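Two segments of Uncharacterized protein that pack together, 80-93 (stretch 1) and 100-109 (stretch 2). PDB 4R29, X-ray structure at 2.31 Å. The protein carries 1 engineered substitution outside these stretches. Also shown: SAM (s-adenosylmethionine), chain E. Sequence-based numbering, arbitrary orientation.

Stretch 1, residues 80-93: CPEAFEPISRNEAS
Stretch 2, residues 100-109: LTVISGKRPM

Stretch 1 (80-93) is mostly extended loop, phi/psi near -86/148 at Phe84 and -98/166 at Ile87, tightening into a 3-10 segment at 89-91 where Glu91 N donates a hydrogen bond to Ser88 O (2.9 Å). Stretch 2 enters as the end of a helix (100-103) that closes in a Schellman motif at Gly105 (phi/psi 79/11), with a hydrogen bond from Gly105 N to Val102 O (2.9 Å); Arg107 N also donates a hydrogen bond to Thr101 O (3.1 Å). CA-CA distances are 4.6 Å for Cys80-Gly105, 6.0 Å for Phe84-Arg107 and 6.9 Å for Ala92-Thr101, so partner numbers first rise, then fall back. No direct hydrogen bond crosses between them; instead two waters link the backbones, one donating to Glu85 O (2.7 Å) and Lys106 O (2.9 Å), the other accepting from Glu85 N (3.0 Å) and donating to Lys106 O (3.3 Å).

At Gly105 an ideal CB would lie 3.6 Å from Cys80 CA, and positive phi itself favours glycine. Phe84 (chi1 m, chi2 -80°) points toward stretch 2; Pro108 CD sits 3.6 Å from the centroid of the Phe84 ring, 2° off its normal, a CH-pi contact, while Gly105 O meets the ring edge 3.5 Å from Phe84 CE1. Ile87 (p, t) sends CD1 to 3.7 Å from Arg107 CD. Glu91 (m, t) accepts from Ser88 N at OE2 (2.9 Å), and its OE1 lies 4.5 Å from Lys106 NZ, beyond a salt bridge.

Arg107 (p, t, t) starts away from stretch 1, yet its extended chain places the guanidinium with Ala92 CB over a face, 3.4 Å from Arg107 NH2, and Ile87 CD1 also over a face. Arg107 NE donates a hydrogen bond to Thr101 OG1 (2.9 Å; Thr101 chi1 p), while Arg107 NH1 and NH2 donate to SAM O (2.8 Å) and SAM OXT (2.6 Å) of the s-adenosylmethionine carboxylate. Ala92 O weakly accepts from SAM N (3.2 Å).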

# COMPACT_ATOMS: atom_id res chain seq x y z
N CYS A 80 10.93 13.03 -10.02
CA CYS A 80 10.11 12.51 -11.10
C CYS A 80 10.65 12.88 -12.45
O CYS A 80 11.16 13.98 -12.64
CB CYS A 80 8.70 13.07 -11.01
SG CYS A 80 7.67 12.21 -9.86
N PRO A 81 10.51 11.98 -13.43
CA PRO A 81 10.88 12.31 -14.80
C PRO A 81 9.94 13.37 -15.34
O PRO A 81 8.88 13.61 -14.76
CB PRO A 81 10.64 11.00 -15.56
CG PRO A 81 9.55 10.33 -14.79
CD PRO A 81 9.86 10.66 -13.34
N GLU A 82 10.35 14.00 -16.43
CA GLU A 82 9.50 14.94 -17.13
C GLU A 82 8.21 14.20 -17.47
O GLU A 82 7.14 14.79 -17.51
CB GLU A 82 10.21 15.42 -18.39
CG GLU A 82 9.56 16.63 -19.06
CD GLU A 82 10.36 17.12 -20.26
OE1 GLU A 82 10.54 16.34 -21.22
OE2 GLU A 82 10.80 18.29 -20.24
N ALA A 83 8.33 12.89 -17.70
CA ALA A 83 7.19 12.04 -18.03
C ALA A 83 7.47 10.56 -17.67
O ALA A 83 8.60 10.09 -17.79
CB ALA A 83 6.82 12.17 -19.50
N PHE A 84 6.45 9.84 -17.23
CA PHE A 84 6.65 8.45 -16.84
C PHE A 84 6.55 7.49 -18.01
O PHE A 84 5.80 7.73 -18.96
CB PHE A 84 5.63 8.04 -15.78
CG PHE A 84 5.63 8.89 -14.55
CD1 PHE A 84 6.58 8.71 -13.56
CD2 PHE A 84 4.67 9.86 -14.36
CE1 PHE A 84 6.58 9.48 -12.42
CE2 PHE A 84 4.66 10.65 -13.21
CZ PHE A 84 5.63 10.45 -12.24
N GLU A 85 7.33 6.41 -17.91
CA GLU A 85 7.20 5.24 -18.77
C GLU A 85 6.68 4.07 -17.94
O GLU A 85 6.99 3.95 -16.76
CB GLU A 85 8.57 4.84 -19.33
CG GLU A 85 9.12 5.74 -20.41
CD GLU A 85 10.57 5.40 -20.73
OE1 GLU A 85 11.04 4.30 -20.35
OE2 GLU A 85 11.25 6.25 -21.36
N PRO A 86 5.90 3.17 -18.57
CA PRO A 86 5.41 1.96 -17.91
C PRO A 86 6.52 1.09 -17.33
O PRO A 86 7.57 0.90 -17.95
CB PRO A 86 4.72 1.20 -19.05
CG PRO A 86 4.30 2.24 -20.00
CD PRO A 86 5.38 3.30 -19.94
N ILE A 87 6.27 0.56 -16.14
CA ILE A 87 7.17 -0.38 -15.53
C ILE A 87 6.61 -1.75 -15.81
O ILE A 87 5.44 -1.90 -16.20
CB ILE A 87 7.21 -0.21 -13.99
CG1 ILE A 87 5.80 -0.38 -13.41
CG2 ILE A 87 7.77 1.14 -13.61
CD1 ILE A 87 5.74 -0.75 -11.93
N SER A 88 7.43 -2.76 -15.60
CA SER A 88 6.93 -4.11 -15.54
C SER A 88 6.31 -4.36 -14.17
O SER A 88 6.88 -3.99 -13.13
CB SER A 88 8.04 -5.14 -15.78
OG SER A 88 7.64 -6.40 -15.29
N ARG A 89 5.14 -5.00 -14.20
CA ARG A 89 4.47 -5.53 -13.03
C ARG A 89 5.44 -6.25 -12.08
O ARG A 89 5.26 -6.23 -10.86
CB ARG A 89 3.36 -6.49 -13.49
CG ARG A 89 3.14 -7.69 -12.58
CD ARG A 89 2.42 -7.22 -11.34
NE ARG A 89 2.29 -8.27 -10.33
CZ ARG A 89 1.86 -8.05 -9.10
NH1 ARG A 89 1.52 -6.82 -8.73
NH2 ARG A 89 1.77 -9.06 -8.24
N ASN A 90 6.45 -6.89 -12.66
CA ASN A 90 7.47 -7.61 -11.88
C ASN A 90 8.28 -6.74 -10.92
O ASN A 90 8.70 -7.22 -9.88
CB ASN A 90 8.39 -8.40 -12.80
CG ASN A 90 7.67 -9.51 -13.53
OD1 ASN A 90 6.75 -10.13 -12.98
ND2 ASN A 90 8.04 -9.75 -14.78
N GLU A 91 8.47 -5.46 -11.27
CA GLU A 91 9.19 -4.51 -10.42
C GLU A 91 8.39 -4.10 -9.17
O GLU A 91 8.94 -3.53 -8.22
CB GLU A 91 9.56 -3.25 -11.21
CG GLU A 91 10.36 -3.49 -12.48
CD GLU A 91 10.50 -2.22 -13.32
OE1 GLU A 91 11.05 -1.22 -12.80
OE2 GLU A 91 10.07 -2.21 -14.48
N ALA A 92 7.09 -4.38 -9.18
CA ALA A 92 6.24 -3.93 -8.09
C ALA A 92 5.38 -5.06 -7.54
O ALA A 92 4.25 -4.82 -7.11
CB ALA A 92 5.37 -2.77 -8.55
N SER A 93 5.90 -6.27 -7.54
CA SER A 93 5.12 -7.42 -7.08
C SER A 93 5.39 -7.76 -5.62
O SER A 93 4.72 -8.62 -5.07
CB SER A 93 5.38 -8.64 -7.95
OG SER A 93 6.76 -8.98 -7.93
N LEU A 100 9.53 1.21 -3.93
CA LEU A 100 10.81 1.53 -4.55
C LEU A 100 10.60 2.20 -5.92
O LEU A 100 11.27 3.18 -6.24
CB LEU A 100 11.67 0.28 -4.70
CG LEU A 100 13.09 0.58 -5.22
CD1 LEU A 100 13.79 1.60 -4.31
CD2 LEU A 100 13.94 -0.69 -5.36
N THR A 101 9.68 1.67 -6.72
CA THR A 101 9.37 2.23 -8.02
C THR A 101 8.77 3.64 -7.89
O THR A 101 8.80 4.43 -8.82
CB THR A 101 8.37 1.32 -8.80
OG1 THR A 101 7.26 1.01 -7.95
CG2 THR A 101 9.02 0.02 -9.26
N VAL A 102 8.21 3.94 -6.74
CA VAL A 102 7.66 5.27 -6.56
C VAL A 102 8.74 6.25 -6.07
O VAL A 102 8.88 7.34 -6.63
CB VAL A 102 6.43 5.26 -5.62
CG1 VAL A 102 5.96 6.67 -5.36
CG2 VAL A 102 5.31 4.40 -6.21
N ILE A 103 9.52 5.86 -5.06
CA ILE A 103 10.54 6.75 -4.51
C ILE A 103 11.69 7.00 -5.48
O ILE A 103 12.32 8.06 -5.45
CB ILE A 103 11.05 6.32 -3.11
CG1 ILE A 103 12.06 5.17 -3.19
CG2 ILE A 103 9.88 5.99 -2.16
CD1 ILE A 103 12.73 4.86 -1.83
N SER A 104 11.94 6.06 -6.38
CA SER A 104 12.96 6.26 -7.40
C SER A 104 12.40 7.06 -8.58
O SER A 104 13.09 7.31 -9.56
CB SER A 104 13.47 4.91 -7.90
OG SER A 104 12.45 4.20 -8.61
N GLY A 105 11.13 7.42 -8.50
CA GLY A 105 10.50 8.23 -9.53
C GLY A 105 10.07 7.52 -10.81
O GLY A 105 9.71 8.17 -11.79
N LYS A 106 10.08 6.19 -10.82
CA LYS A 106 9.67 5.44 -12.01
C LYS A 106 8.18 5.60 -12.31
O LYS A 106 7.77 5.54 -13.47
CB LYS A 106 9.95 3.95 -11.85
CG LYS A 106 11.38 3.53 -12.04
CD LYS A 106 11.42 2.02 -12.22
CE LYS A 106 12.81 1.51 -12.04
NZ LYS A 106 13.38 2.12 -10.80
N ARG A 107 7.38 5.78 -11.27
CA ARG A 107 5.94 5.93 -11.45
C ARG A 107 5.37 6.78 -10.32
O ARG A 107 6.01 6.94 -9.28
CB ARG A 107 5.24 4.55 -11.52
CG ARG A 107 5.41 3.69 -10.28
CD ARG A 107 4.60 2.38 -10.35
NE ARG A 107 4.71 1.64 -9.10
CZ ARG A 107 3.83 0.74 -8.65
NH1 ARG A 107 2.74 0.44 -9.37
NH2 ARG A 107 4.06 0.14 -7.49
N PRO A 108 4.16 7.31 -10.52
CA PRO A 108 3.57 8.21 -9.52
C PRO A 108 2.89 7.54 -8.30
O PRO A 108 2.74 8.21 -7.28
CB PRO A 108 2.56 9.03 -10.34
CG PRO A 108 2.16 8.11 -11.45
CD PRO A 108 3.42 7.35 -11.79
N MET A 109 2.44 6.30 -8.41
CA MET A 109 1.90 5.61 -7.23
C MET A 109 1.97 4.09 -7.23
O MET A 109 2.14 3.45 -8.27
CB MET A 109 0.52 6.14 -6.78
CG MET A 109 -0.69 5.46 -7.29
SD MET A 109 -1.20 3.82 -6.67
CE MET A 109 -2.31 3.52 -8.06
N SAM E . 1.90 -3.74 -5.15
CA SAM E . 1.32 -3.48 -6.47
C SAM E . 1.77 -2.13 -7.02
O SAM E . 1.70 -1.92 -8.24
OXT SAM E . 2.17 -1.23 -6.26
CB SAM E . -0.21 -3.49 -6.43
CG SAM E . -0.83 -4.86 -6.27
SD SAM E . -2.58 -4.94 -6.75
CE SAM E . -2.80 -6.71 -6.42
C5' SAM E . -2.39 -5.04 -8.55
C4' SAM E . -3.76 -5.07 -9.23
O4' SAM E . -3.64 -4.64 -10.58
C3' SAM E . -4.37 -6.46 -9.25
O3' SAM E . -5.23 -6.67 -8.14
C2' SAM E . -5.13 -6.49 -10.56
O2' SAM E . -6.44 -6.10 -10.27
C1' SAM E . -4.50 -5.40 -11.41
N9 SAM E . -3.62 -5.91 -12.49
C8 SAM E . -3.72 -5.60 -13.82
N7 SAM E . -2.74 -6.22 -14.49
C5 SAM E . -2.00 -6.92 -13.61
C6 SAM E . -0.88 -7.73 -13.77
N6 SAM E . -0.36 -7.91 -14.97
N1 SAM E . -0.33 -8.34 -12.66
C2 SAM E . -0.88 -8.13 -11.41
N3 SAM E . -1.99 -7.33 -11.25
C4 SAM E . -2.54 -6.73 -12.34
O HOH W 1 5.27 4.78 -14.82
O HOH W 2 9.66 6.19 -16.07